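Local coordinates for protein pyridoxine 4-oxidase (Mesorhizobium loti, PDB 4HA6) that oxidises pyridoxine at its 4-hydroxymethyl group to pyridoxal, using bound FAD and passing the electrons to oxygen, at residues A162-P167 with G409-L414; D323-A328 with L402-T407; W58-E63 with A253-A258; H73-G78 with P386-T391. All coordinates share one frame; numbering follows the deposited sequence. Where two conformers were deposited one is given.

Interaction 1 (A162-P167 with G409-L414); sequences ASLGLP and GHRDEL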
# COMPACT_ATOMS: atom_id res chain seq x y z
N ALA A 162 16.19 14.82 15.13
CA ALA A 162 16.27 16.28 15.06
C ALA A 162 17.67 16.78 15.41
O ALA A 162 18.15 17.74 14.82
CB ALA A 162 15.21 16.92 15.96
N SER A 163 18.31 16.14 16.39
CA SER A 163 19.66 16.54 16.78
C SER A 163 20.65 16.28 15.66
O SER A 163 21.68 16.96 15.56
CB SER A 163 20.09 15.80 18.05
OG SER A 163 20.32 14.43 17.80
N LEU A 164 20.34 15.31 14.80
CA LEU A 164 21.25 14.94 13.72
C LEU A 164 21.15 15.90 12.54
O LEU A 164 21.96 15.85 11.62
CB LEU A 164 21.00 13.50 13.28
CG LEU A 164 21.59 12.48 14.26
CD1 LEU A 164 21.02 11.07 14.07
CD2 LEU A 164 23.11 12.47 14.12
N GLY A 165 20.17 16.80 12.57
CA GLY A 165 19.99 17.73 11.47
C GLY A 165 18.66 17.63 10.75
O GLY A 165 18.33 18.51 9.96
N LEU A 166 17.88 16.57 11.00
CA LEU A 166 16.58 16.43 10.33
C LEU A 166 15.60 17.50 10.79
O LEU A 166 15.40 17.69 11.99
CB LEU A 166 15.99 15.04 10.59
CG LEU A 166 16.66 13.86 9.89
CD1 LEU A 166 16.20 12.55 10.52
CD2 LEU A 166 16.36 13.87 8.39
N PRO A 167 14.96 18.19 9.84
CA PRO A 167 13.99 19.23 10.21
C PRO A 167 12.70 18.66 10.82
O PRO A 167 12.29 17.52 10.54
CB PRO A 167 13.69 19.94 8.88
CG PRO A 167 14.02 18.92 7.83
CD PRO A 167 15.16 18.11 8.38
N GLY A 409 19.72 5.26 16.65
CA GLY A 409 19.53 4.40 17.81
C GLY A 409 20.46 4.65 18.99
O GLY A 409 20.06 4.46 20.15
N HIS A 410 21.69 5.06 18.71
CA HIS A 410 22.70 5.22 19.76
C HIS A 410 22.87 6.66 20.22
O HIS A 410 23.80 6.97 20.97
CB HIS A 410 24.04 4.66 19.30
CG HIS A 410 24.05 3.16 19.19
ND1 HIS A 410 23.41 2.49 18.17
CD2 HIS A 410 24.60 2.21 19.98
CE1 HIS A 410 23.59 1.19 18.32
NE2 HIS A 410 24.31 0.99 19.41
N ARG A 411 21.98 7.55 19.77
CA ARG A 411 22.05 8.94 20.19
C ARG A 411 21.74 9.08 21.69
O ARG A 411 20.91 8.34 22.23
CB ARG A 411 21.06 9.80 19.40
CG ARG A 411 21.41 9.96 17.94
CD ARG A 411 22.68 10.80 17.74
NE ARG A 411 22.51 12.16 18.25
CZ ARG A 411 23.40 13.14 18.09
NH1 ARG A 411 24.54 12.93 17.42
NH2 ARG A 411 23.16 14.35 18.59
N ASP A 412 22.42 10.03 22.33
CA ASP A 412 22.13 10.42 23.71
C ASP A 412 20.65 10.70 23.98
O ASP A 412 20.16 10.50 25.09
CB ASP A 412 22.92 11.67 24.07
CG ASP A 412 24.36 11.38 24.41
OD1 ASP A 412 24.72 10.19 24.53
OD2 ASP A 412 25.13 12.36 24.55
N GLU A 413 19.94 11.18 22.96
CA GLU A 413 18.51 11.48 23.09
C GLU A 413 17.67 10.23 23.39
O GLU A 413 16.52 10.34 23.82
CB GLU A 413 17.98 12.17 21.83
CG GLU A 413 18.51 13.60 21.64
CD GLU A 413 19.97 13.64 21.20
OE1 GLU A 413 20.54 14.75 21.21
OE2 GLU A 413 20.54 12.59 20.83
N LEU A 414 18.25 9.05 23.16
CA LEU A 414 17.56 7.78 23.44
C LEU A 414 18.18 7.01 24.62
O LEU A 414 17.75 5.91 24.95
CB LEU A 414 17.53 6.90 22.18
CG LEU A 414 16.41 7.12 21.16
CD1 LEU A 414 16.79 6.47 19.84
CD2 LEU A 414 15.09 6.56 21.65
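Arg-411 lies across Ser-163 and Leu-164 at the C-terminal end of helix 152-163, in a small surface contact. Its apolar part comes from Leu-164: CD2 lies over one face of the guanidinium, 3.6 Å from Arg-411 NH1, while CD1 sits 4.0 Å from Arg-411 CG. The arginine is bent at chi2 (-68°) and again at chi3 (-62°), which brings its methylenes and one face of the guanidinium against the leucine. The polar side is shared. In one of two conformers Ser-163 OG comes obliquely to 2.9 Å from Arg-411 NH2, a tentative approach, and is hydrogen-bonded to the Ala-160 carbonyl. Glu-413 completes the group with a salt bridge from Arg-411 NE to Glu-413 OE2 (3.3 Å), met on the syn side but 32° out of the carboxylate plane. Beyond Leu-164 the chain leaves the helix through a Schellman motif with Gly-165 at positive phi. With alanine in place of Arg-411, Leu-164 would probably lose the side chain across one flank and Glu-413 its charged mate. The chemistry is that of an amphipathic surface contact: arginine spreads its carbon chain and flat cation on leucine while a neighbouring carboxylate balances its charge.

Interaction 2 (D323-A328 with L402-T407); sequences DSFTAA and LEASRT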
# COMPACT_ATOMS: atom_id res chain seq x y z
N ASP A 323 22.87 9.62 2.49
CA ASP A 323 24.25 9.99 2.82
C ASP A 323 24.38 11.18 3.78
O ASP A 323 25.49 11.65 4.06
CB ASP A 323 25.08 10.25 1.55
CG ASP A 323 24.48 11.35 0.68
OD1 ASP A 323 23.46 11.96 1.08
OD2 ASP A 323 25.02 11.60 -0.42
N SER A 324 23.25 11.67 4.27
CA SER A 324 23.25 12.87 5.09
C SER A 324 21.93 13.10 5.82
O SER A 324 20.85 12.92 5.25
CB SER A 324 23.52 14.09 4.21
OG SER A 324 23.19 15.28 4.90
N PHE A 325 22.02 13.51 7.07
CA PHE A 325 20.81 13.82 7.83
C PHE A 325 20.32 15.25 7.57
O PHE A 325 19.19 15.59 7.92
CB PHE A 325 21.05 13.61 9.33
CG PHE A 325 21.30 12.18 9.71
CD1 PHE A 325 20.24 11.29 9.82
CD2 PHE A 325 22.58 11.74 9.99
CE1 PHE A 325 20.46 9.97 10.19
CE2 PHE A 325 22.82 10.43 10.35
CZ PHE A 325 21.75 9.54 10.46
N THR A 326 21.15 16.07 6.94
CA THR A 326 20.82 17.48 6.75
C THR A 326 20.34 17.79 5.34
O THR A 326 19.73 18.83 5.10
CB THR A 326 22.04 18.40 7.05
OG1 THR A 326 23.20 17.90 6.35
CG2 THR A 326 22.31 18.43 8.55
N ALA A 327 20.61 16.89 4.41
CA ALA A 327 20.21 17.09 3.03
C ALA A 327 18.70 16.94 2.84
O ALA A 327 18.05 16.10 3.50
CB ALA A 327 20.96 16.15 2.12
N ALA A 328 18.15 17.74 1.93
CA ALA A 328 16.71 17.78 1.67
C ALA A 328 16.38 17.02 0.39
O ALA A 328 17.27 16.43 -0.25
CB ALA A 328 16.25 19.23 1.55
N LEU A 402 20.38 0.82 7.37
CA LEU A 402 20.80 0.18 8.63
C LEU A 402 21.78 1.10 9.34
O LEU A 402 21.75 1.25 10.57
CB LEU A 402 21.51 -1.13 8.36
CG LEU A 402 21.39 -2.31 9.35
CD1 LEU A 402 22.59 -3.23 9.24
CD2 LEU A 402 21.10 -1.92 10.80
N GLU A 403 22.68 1.69 8.57
CA GLU A 403 23.66 2.57 9.20
C GLU A 403 23.00 3.80 9.77
O GLU A 403 23.41 4.29 10.82
CB GLU A 403 24.78 2.93 8.23
CG GLU A 403 25.68 1.75 7.97
CD GLU A 403 26.82 2.08 7.07
OE1 GLU A 403 26.69 3.03 6.25
OE2 GLU A 403 27.85 1.38 7.17
N ALA A 404 21.97 4.30 9.10
CA ALA A 404 21.30 5.49 9.60
C ALA A 404 20.58 5.14 10.89
O ALA A 404 20.56 5.92 11.85
CB ALA A 404 20.34 6.05 8.57
N SER A 405 19.99 3.94 10.91
CA SER A 405 19.21 3.47 12.04
C SER A 405 20.07 3.35 13.30
O SER A 405 19.66 3.75 14.40
CB SER A 405 18.58 2.11 11.72
OG SER A 405 17.76 1.68 12.79
N ARG A 406 21.24 2.75 13.15
CA ARG A 406 22.10 2.56 14.31
C ARG A 406 22.63 3.91 14.83
O ARG A 406 22.69 4.11 16.04
CB ARG A 406 23.23 1.58 13.98
CG ARG A 406 22.68 0.20 13.56
CD ARG A 406 23.80 -0.80 13.37
NE ARG A 406 24.38 -1.17 14.65
CZ ARG A 406 25.62 -1.64 14.79
NH1 ARG A 406 26.40 -1.78 13.73
NH2 ARG A 406 26.07 -1.94 16.00
N THR A 407 22.94 4.83 13.92
CA THR A 407 23.38 6.18 14.32
C THR A 407 22.29 6.83 15.18
O THR A 407 22.56 7.31 16.29
CB THR A 407 23.73 7.07 13.11
OG1 THR A 407 24.82 6.49 12.38
CG2 THR A 407 24.14 8.47 13.54
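Phe-325 points its ring at helix 392-409 and meets Ala-404 and Thr-407, one helical turn apart. The far end of the ring does the touching. Phe-325 CZ is 4.2 Å from the methyl CB of Ala-404, and the Ala-404 carbonyl O lies at the ring edge, near its plane, 4.1 Å from Phe-325 CZ. Thr-407 comes in obliquely: its CG2 methyl is 4.0 Å from Phe-325 CE2 and equally far from CZ. That methyl stands anti to the threonine backbone N (OG1 chi1 -62°), so the carbon branch rather than OG1 is turned to the ring. The contact is mainly apolar, with the Ala-404 carbonyl O the one polar atom beside the ring. The loop holding Phe-325 is braced by Ser-324, whose OG accepts from the backbone N of Thr-326 (3.0 Å) and of Ala-327 (3.1 Å), an ST turn and an ST motif on one oxygen. Leu-164 also packs on the phenylalanine. Ala-404 rests on Ile-333 and Val-335 of strand 333-338. The loop between the antiparallel strands 314-320 and 333-338 lays an aromatic ring against a helix that itself packs on their sheet, an alpha-on-beta layering within the GMC oxidoreductase fold.

Interaction 3 (W58-E63 with A253-A258); sequences WDYRTE and ALESPA. With FAD (flavin-adenine dinucleotide), chain B.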
# COMPACT_ATOMS: atom_id res chain seq x y z
N TRP A 58 -6.34 -12.61 3.02
CA TRP A 58 -5.98 -13.53 1.94
C TRP A 58 -4.75 -14.38 2.28
O TRP A 58 -4.70 -15.57 1.95
CB TRP A 58 -5.73 -12.77 0.63
CG TRP A 58 -6.96 -12.15 0.00
CD1 TRP A 58 -7.48 -10.90 0.27
CD2 TRP A 58 -7.81 -12.73 -1.01
NE1 TRP A 58 -8.60 -10.68 -0.51
CE2 TRP A 58 -8.83 -11.79 -1.30
CE3 TRP A 58 -7.81 -13.95 -1.69
CZ2 TRP A 58 -9.84 -12.03 -2.23
CZ3 TRP A 58 -8.81 -14.19 -2.63
CH2 TRP A 58 -9.81 -13.24 -2.89
N ASP A 59 -3.77 -13.76 2.93
CA ASP A 59 -2.56 -14.45 3.38
C ASP A 59 -1.80 -15.18 2.26
O ASP A 59 -1.64 -16.39 2.30
CB ASP A 59 -2.91 -15.41 4.53
CG ASP A 59 -1.69 -15.90 5.27
OD1 ASP A 59 -0.70 -15.14 5.34
OD2 ASP A 59 -1.73 -17.02 5.80
N TYR A 60 -1.32 -14.43 1.27
CA TYR A 60 -0.55 -15.00 0.16
C TYR A 60 0.84 -15.38 0.64
O TYR A 60 1.34 -14.80 1.60
CB TYR A 60 -0.39 -13.99 -0.98
CG TYR A 60 -1.69 -13.47 -1.54
CD1 TYR A 60 -2.35 -14.17 -2.55
CD2 TYR A 60 -2.25 -12.28 -1.08
CE1 TYR A 60 -3.55 -13.70 -3.08
CE2 TYR A 60 -3.44 -11.80 -1.61
CZ TYR A 60 -4.08 -12.52 -2.61
OH TYR A 60 -5.27 -12.07 -3.14
N ARG A 61 1.48 -16.31 -0.05
CA ARG A 61 2.83 -16.72 0.28
C ARG A 61 3.72 -16.51 -0.95
O ARG A 61 3.43 -17.04 -2.02
CB ARG A 61 2.82 -18.18 0.73
CG ARG A 61 4.15 -18.67 1.26
CD ARG A 61 4.16 -20.18 1.36
NE ARG A 61 5.51 -20.72 1.44
CZ ARG A 61 6.30 -20.96 0.39
NH1 ARG A 61 5.87 -20.69 -0.85
NH2 ARG A 61 7.52 -21.46 0.56
N THR A 62 4.79 -15.72 -0.83
CA THR A 62 5.66 -15.51 -1.99
C THR A 62 6.56 -16.71 -2.22
O THR A 62 6.75 -17.53 -1.31
CB THR A 62 6.59 -14.31 -1.81
OG1 THR A 62 7.75 -14.74 -1.09
CG2 THR A 62 5.90 -13.14 -1.05
N GLU A 63 7.12 -16.83 -3.42
CA GLU A 63 8.24 -17.76 -3.64
C GLU A 63 9.38 -17.48 -2.66
O GLU A 63 9.50 -16.37 -2.14
CB GLU A 63 8.77 -17.63 -5.06
CG GLU A 63 7.73 -17.98 -6.15
CD GLU A 63 7.20 -19.39 -6.01
OE1 GLU A 63 6.05 -19.56 -5.53
OE2 GLU A 63 7.93 -20.33 -6.37
N ALA A 253 -3.24 -5.12 -6.17
CA ALA A 253 -1.99 -5.45 -6.86
C ALA A 253 -1.85 -6.92 -7.28
O ALA A 253 -1.14 -7.23 -8.24
CB ALA A 253 -0.79 -5.01 -6.02
N LEU A 254 -2.52 -7.82 -6.58
CA LEU A 254 -2.41 -9.23 -6.91
C LEU A 254 -3.62 -9.70 -7.68
O LEU A 254 -3.52 -10.40 -8.70
CB LEU A 254 -2.29 -10.04 -5.62
CG LEU A 254 -0.95 -9.78 -4.93
CD1 LEU A 254 -1.05 -10.08 -3.46
CD2 LEU A 254 0.11 -10.63 -5.57
N GLU A 255 -4.79 -9.30 -7.19
CA GLU A 255 -6.01 -9.87 -7.73
C GLU A 255 -6.47 -9.24 -9.04
O GLU A 255 -7.16 -9.87 -9.84
CB GLU A 255 -7.11 -9.88 -6.66
CG GLU A 255 -6.81 -10.86 -5.52
CD GLU A 255 -6.76 -12.33 -5.98
OE1 GLU A 255 -7.28 -12.66 -7.08
OE2 GLU A 255 -6.22 -13.17 -5.23
N SER A 256 -6.11 -7.98 -9.28
CA SER A 256 -6.44 -7.42 -10.58
C SER A 256 -5.70 -8.14 -11.73
O SER A 256 -6.35 -8.60 -12.68
CB SER A 256 -6.28 -5.90 -10.62
OG SER A 256 -7.31 -5.28 -9.89
N PRO A 257 -4.35 -8.28 -11.65
CA PRO A 257 -3.71 -9.03 -12.73
C PRO A 257 -4.20 -10.48 -12.81
O PRO A 257 -4.33 -11.02 -13.92
CB PRO A 257 -2.21 -8.98 -12.37
CG PRO A 257 -2.15 -8.67 -10.92
CD PRO A 257 -3.37 -7.80 -10.66
N ALA A 258 -4.47 -11.11 -11.67
CA ALA A 258 -4.94 -12.49 -11.69
C ALA A 258 -6.26 -12.62 -12.44
O ALA A 258 -6.46 -13.56 -13.21
CB ALA A 258 -5.08 -13.04 -10.27
PA FAD B . -7.33 -3.46 -1.63
O1A FAD B . -7.66 -2.35 -0.64
O2A FAD B . -6.49 -4.62 -1.15
O5B FAD B . -8.74 -4.02 -2.20
C5B FAD B . -8.88 -5.21 -2.97
C4B FAD B . -10.31 -5.68 -2.71
O4B FAD B . -10.83 -6.44 -3.81
C3B FAD B . -10.37 -6.58 -1.49
O3B FAD B . -11.49 -6.14 -0.70
C2B FAD B . -10.60 -7.98 -2.05
O2B FAD B . -11.36 -8.80 -1.14
C1B FAD B . -11.35 -7.70 -3.34
N9A FAD B . -11.14 -8.69 -4.44
C8A FAD B . -9.97 -9.25 -4.81
N7A FAD B . -10.16 -10.09 -5.86
C5A FAD B . -11.48 -10.09 -6.18
C6A FAD B . -12.35 -10.76 -7.18
N6A FAD B . -11.82 -11.63 -8.10
N1A FAD B . -13.68 -10.46 -7.16
C2A FAD B . -14.20 -9.60 -6.27
N3A FAD B . -13.46 -8.96 -5.33
C4A FAD B . -12.12 -9.16 -5.23
N1 FAD B . -0.88 1.77 3.42
C2 FAD B . -0.66 2.99 3.95
O2 FAD B . -0.63 3.98 3.19
N3 FAD B . -0.46 3.17 5.27
C4 FAD B . -0.47 2.16 6.15
O4 FAD B . -0.26 2.34 7.38
C4X FAD B . -0.70 0.79 5.63
N5 FAD B . -0.72 -0.29 6.44
C5X FAD B . -0.95 -1.53 5.94
C6 FAD B . -0.97 -2.64 6.79
C7 FAD B . -1.22 -3.91 6.28
C7M FAD B . -1.24 -5.10 7.21
C8 FAD B . -1.46 -4.09 4.82
C8M FAD B . -1.72 -5.47 4.27
C9 FAD B . -1.44 -2.99 3.97
C9A FAD B . -1.19 -1.72 4.48
N10 FAD B . -1.16 -0.60 3.63
C10 FAD B . -0.92 0.66 4.18
C1' FAD B . -1.39 -0.77 2.19
C2' FAD B . -2.76 -0.30 1.74
O2' FAD B . -3.77 -0.80 2.64
C3' FAD B . -2.98 -0.85 0.33
O3' FAD B . -1.86 -0.48 -0.48
C4' FAD B . -4.27 -0.32 -0.28
O4' FAD B . -5.35 -0.67 0.60
C5' FAD B . -4.50 -0.89 -1.68
O5' FAD B . -5.87 -0.72 -2.01
P FAD B . -6.45 -1.36 -3.37
O1P FAD B . -7.80 -0.74 -3.71
O2P FAD B . -5.36 -1.37 -4.42
O3P FAD B . -6.64 -2.89 -2.96
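Tyr-60 and Glu-255 meet through a short hydrogen bond: Tyr-60 OH donates to Glu-255 OE2 at 2.5 Å, on the anti lone pair of that oxygen. The ring and carboxylate planes differ by 32°, and OE2 lies at the ring edge. One face of the same ring takes the Leu-254 CD1 methyl in a CH-pi contact, 3.7 Å from the ring centroid and 24° off its normal. Trp-58 adds a second aromatic surface, with Glu-255 OE2 above the rim of one indole face, 3.8 Å from Trp-58 CZ3; the Tyr-60 hydroxyl lies over the same face. Glu-255 CB lies 3.2 Å from FAD N7A of the adenine, and the bend at chi2 carries the carboxylate over to Tyr-60 OH. Trp-58 NE1 gives a weak hydrogen bond to the ribose hydroxyl FAD O2B at 3.4 Å (146°), the acceptor lying at the indole edge, in plane, and another weak one to the Gly-78 carbonyl. The two segments thus border the adenosine part of the cofactor pocket. Farther out, Arg-79 makes a cation-pi contact with Trp-58, and Arg-262 forms a long, weak ion pair with Glu-255 OE1. Strand 60-61 pairs antiparallel with strand 74-75, from which Trp-75 packs on Tyr-60 and Leu-254. Ile-384 of strand 383-385 also touches both, and helix 252-262, carrying Leu-254 and Glu-255, directly follows strand 246-249 of the parallel Rossmann-type sheet.

Interaction 4 (H73-G78 with P386-T391); sequences HHWARG and PAYLQT. With FAD (flavin-adenine dinucleotide), chain B.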
# COMPACT_ATOMS: atom_id res chain seq x y z
N HIS A 73 7.87 -15.21 1.99
CA HIS A 73 7.25 -14.17 2.80
C HIS A 73 5.73 -14.30 2.79
O HIS A 73 5.14 -14.75 1.81
CB HIS A 73 7.64 -12.80 2.25
CG HIS A 73 9.11 -12.53 2.31
ND1 HIS A 73 9.66 -11.65 3.22
CD2 HIS A 73 10.15 -13.01 1.58
CE1 HIS A 73 10.98 -11.61 3.05
NE2 HIS A 73 11.29 -12.42 2.06
N HIS A 74 5.10 -13.88 3.88
CA HIS A 74 3.64 -13.89 3.94
C HIS A 74 3.11 -12.51 3.62
O HIS A 74 3.57 -11.53 4.19
CB HIS A 74 3.17 -14.37 5.31
CG HIS A 74 3.10 -15.85 5.44
ND1 HIS A 74 1.91 -16.54 5.45
CD2 HIS A 74 4.08 -16.79 5.54
CE1 HIS A 74 2.15 -17.84 5.56
NE2 HIS A 74 3.46 -18.01 5.61
N TRP A 75 2.15 -12.43 2.69
CA TRP A 75 1.57 -11.15 2.28
C TRP A 75 0.10 -11.04 2.69
O TRP A 75 -0.79 -11.55 1.99
CB TRP A 75 1.69 -10.95 0.77
CG TRP A 75 3.07 -10.46 0.31
CD1 TRP A 75 4.23 -10.45 1.04
CD2 TRP A 75 3.39 -9.88 -0.96
NE1 TRP A 75 5.25 -9.91 0.29
CE2 TRP A 75 4.76 -9.56 -0.95
CE3 TRP A 75 2.65 -9.61 -2.12
CZ2 TRP A 75 5.42 -8.98 -2.05
CZ3 TRP A 75 3.29 -9.04 -3.22
CH2 TRP A 75 4.66 -8.73 -3.17
N ALA A 76 -0.16 -10.38 3.81
CA ALA A 76 -1.52 -10.15 4.29
C ALA A 76 -2.28 -9.25 3.33
O ALA A 76 -1.74 -8.25 2.87
CB ALA A 76 -1.50 -9.54 5.70
N ARG A 77 -3.53 -9.59 3.03
CA ARG A 77 -4.37 -8.74 2.19
C ARG A 77 -5.83 -8.76 2.66
O ARG A 77 -6.35 -9.81 3.01
CB ARG A 77 -4.28 -9.17 0.72
CG ARG A 77 -2.99 -8.77 -0.00
CD ARG A 77 -2.94 -7.26 -0.28
NE ARG A 77 -1.96 -6.56 0.56
CZ ARG A 77 -1.74 -5.25 0.51
NH1 ARG A 77 -2.44 -4.49 -0.32
NH2 ARG A 77 -0.82 -4.69 1.29
N GLY A 78 -6.47 -7.59 2.66
CA GLY A 78 -7.87 -7.51 3.05
C GLY A 78 -8.83 -8.27 2.12
O GLY A 78 -8.77 -8.10 0.89
N PRO A 386 8.51 -11.26 -5.60
CA PRO A 386 8.79 -9.83 -5.46
C PRO A 386 10.22 -9.46 -5.86
O PRO A 386 10.49 -8.26 -5.97
CB PRO A 386 8.56 -9.56 -3.96
CG PRO A 386 8.68 -10.91 -3.30
CD PRO A 386 8.17 -11.89 -4.31
N ALA A 387 11.11 -10.44 -6.05
CA ALA A 387 12.53 -10.19 -6.39
C ALA A 387 13.20 -9.27 -5.38
O ALA A 387 13.93 -8.35 -5.75
CB ALA A 387 12.66 -9.62 -7.80
N TYR A 388 12.96 -9.52 -4.10
CA TYR A 388 13.48 -8.65 -3.05
C TYR A 388 15.01 -8.59 -3.10
O TYR A 388 15.68 -9.62 -3.28
CB TYR A 388 13.03 -9.13 -1.67
CG TYR A 388 11.59 -8.88 -1.27
CD1 TYR A 388 10.89 -9.83 -0.54
CD2 TYR A 388 10.94 -7.67 -1.56
CE1 TYR A 388 9.60 -9.62 -0.12
CE2 TYR A 388 9.62 -7.45 -1.15
CZ TYR A 388 8.96 -8.44 -0.43
OH TYR A 388 7.66 -8.28 0.01
N LEU A 389 15.55 -7.39 -2.92
CA LEU A 389 17.00 -7.17 -2.84
C LEU A 389 17.80 -7.76 -4.00
O LEU A 389 18.88 -8.31 -3.79
CB LEU A 389 17.55 -7.72 -1.52
CG LEU A 389 17.55 -6.79 -0.29
CD1 LEU A 389 16.60 -5.60 -0.45
CD2 LEU A 389 17.25 -7.57 0.99
N GLN A 390 17.30 -7.65 -5.23
CA GLN A 390 18.00 -8.29 -6.34
C GLN A 390 19.01 -7.35 -7.04
O GLN A 390 19.87 -7.80 -7.80
CB GLN A 390 17.00 -8.89 -7.33
CG GLN A 390 17.44 -10.26 -7.91
CD GLN A 390 17.55 -11.36 -6.84
OE1 GLN A 390 16.57 -12.00 -6.49
NE2 GLN A 390 18.76 -11.56 -6.33
N THR A 391 18.89 -6.06 -6.79
CA THR A 391 19.78 -5.11 -7.43
C THR A 391 20.88 -4.68 -6.47
O THR A 391 20.72 -4.74 -5.24
CB THR A 391 19.01 -3.86 -7.92
OG1 THR A 391 18.40 -3.19 -6.79
CG2 THR A 391 17.93 -4.28 -8.92
PA FAD B . -7.33 -3.46 -1.63
O1A FAD B . -7.66 -2.35 -0.64
O2A FAD B . -6.49 -4.62 -1.15
O5B FAD B . -8.74 -4.02 -2.20
C5B FAD B . -8.88 -5.21 -2.97
C4B FAD B . -10.31 -5.68 -2.71
O4B FAD B . -10.83 -6.44 -3.81
C3B FAD B . -10.37 -6.58 -1.49
O3B FAD B . -11.49 -6.14 -0.70
C2B FAD B . -10.60 -7.98 -2.05
O2B FAD B . -11.36 -8.80 -1.14
C1B FAD B . -11.35 -7.70 -3.34
N9A FAD B . -11.14 -8.69 -4.44
C8A FAD B . -9.97 -9.25 -4.81
N7A FAD B . -10.16 -10.09 -5.86
C5A FAD B . -11.48 -10.09 -6.18
C6A FAD B . -12.35 -10.76 -7.18
N6A FAD B . -11.82 -11.63 -8.10
N1A FAD B . -13.68 -10.46 -7.16
C2A FAD B . -14.20 -9.60 -6.27
N3A FAD B . -13.46 -8.96 -5.33
C4A FAD B . -12.12 -9.16 -5.23
N1 FAD B . -0.88 1.77 3.42
C2 FAD B . -0.66 2.99 3.95
O2 FAD B . -0.63 3.98 3.19
N3 FAD B . -0.46 3.17 5.27
C4 FAD B . -0.47 2.16 6.15
O4 FAD B . -0.26 2.34 7.38
C4X FAD B . -0.70 0.79 5.63
N5 FAD B . -0.72 -0.29 6.44
C5X FAD B . -0.95 -1.53 5.94
C6 FAD B . -0.97 -2.64 6.79
C7 FAD B . -1.22 -3.91 6.28
C7M FAD B . -1.24 -5.10 7.21
C8 FAD B . -1.46 -4.09 4.82
C8M FAD B . -1.72 -5.47 4.27
C9 FAD B . -1.44 -2.99 3.97
C9A FAD B . -1.19 -1.72 4.48
N10 FAD B . -1.16 -0.60 3.63
C10 FAD B . -0.92 0.66 4.18
C1' FAD B . -1.39 -0.77 2.19
C2' FAD B . -2.76 -0.30 1.74
O2' FAD B . -3.77 -0.80 2.64
C3' FAD B . -2.98 -0.85 0.33
O3' FAD B . -1.86 -0.48 -0.48
C4' FAD B . -4.27 -0.32 -0.28
O4' FAD B . -5.35 -0.67 0.60
C5' FAD B . -4.50 -0.89 -1.68
O5' FAD B . -5.87 -0.72 -2.01
P FAD B . -6.45 -1.36 -3.37
O1P FAD B . -7.80 -0.74 -3.71
O2P FAD B . -5.36 -1.37 -4.42
O3P FAD B . -6.64 -2.89 -2.96
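His-73 and Trp-75, at the short strand 74-75, face Pro-386 and Tyr-388, the latter inside the type II beta turn Ala-387 to Gln-390, with the CA atoms of His-73 and Pro-386 9.5 Å apart. Tyr-388 sets its ring edge over the imidazole of His-73 in an edge-to-face pair, centroids 4.9 Å apart and planes at 73°, with Tyr-388 CE1 above the imidazole centre. Tyr-388 OH, hydrogen-bonded to Asp-291, also takes a weak, bent bond from Trp-75 NE1 (2.9 Å, 129°). Pro-386 CB lies obliquely to the indole, 3.7 Å from Trp-75 CZ2, and also covers a face of the Tyr-388 ring. Strand 74-75 belongs to the two-stranded ribbon with strand 60-61, and past it the chain lines the FAD pocket of the GMC fold: the Ala-76 carbonyl O is 3.1 Å from the flavin methyl FAD C8M. Arg-77 NE donates to Ala-76 O (2.9 Å), and bends at chi2 and chi3 bring Arg-77 NH2 to 3.2 Å from FAD C8M, with a weak hydrogen bond to the His-445 carbonyl. With alanine in place of Arg-77, Ala-76 O and His-445 O would lose a donor and a gap would probably open beside the flavin methyl.

In the fold
The four contacts form two pairs. Interactions 1 and 2 touch each other, their centres 10 Å apart, with Leu-164 and Leu-166 packing on Phe-325. Interactions 3 and 4, also 10 Å apart, share the ribbon of strands 60-61 and 74-75 and both border FAD. Between interactions 1 and 3, on opposite sides of the chain's centre, the centres are 39 Å apart. Along the chain, the segments of interaction 4 alternate with those of the other three, whereas interaction 3 closes before interaction 2 opens. Helix 392-409 links the two regions: it starts just after 386-391, carries 402-407 and ends at 409-414, so one helix leads from the end of interaction 4 to the packing of interactions 1 and 2.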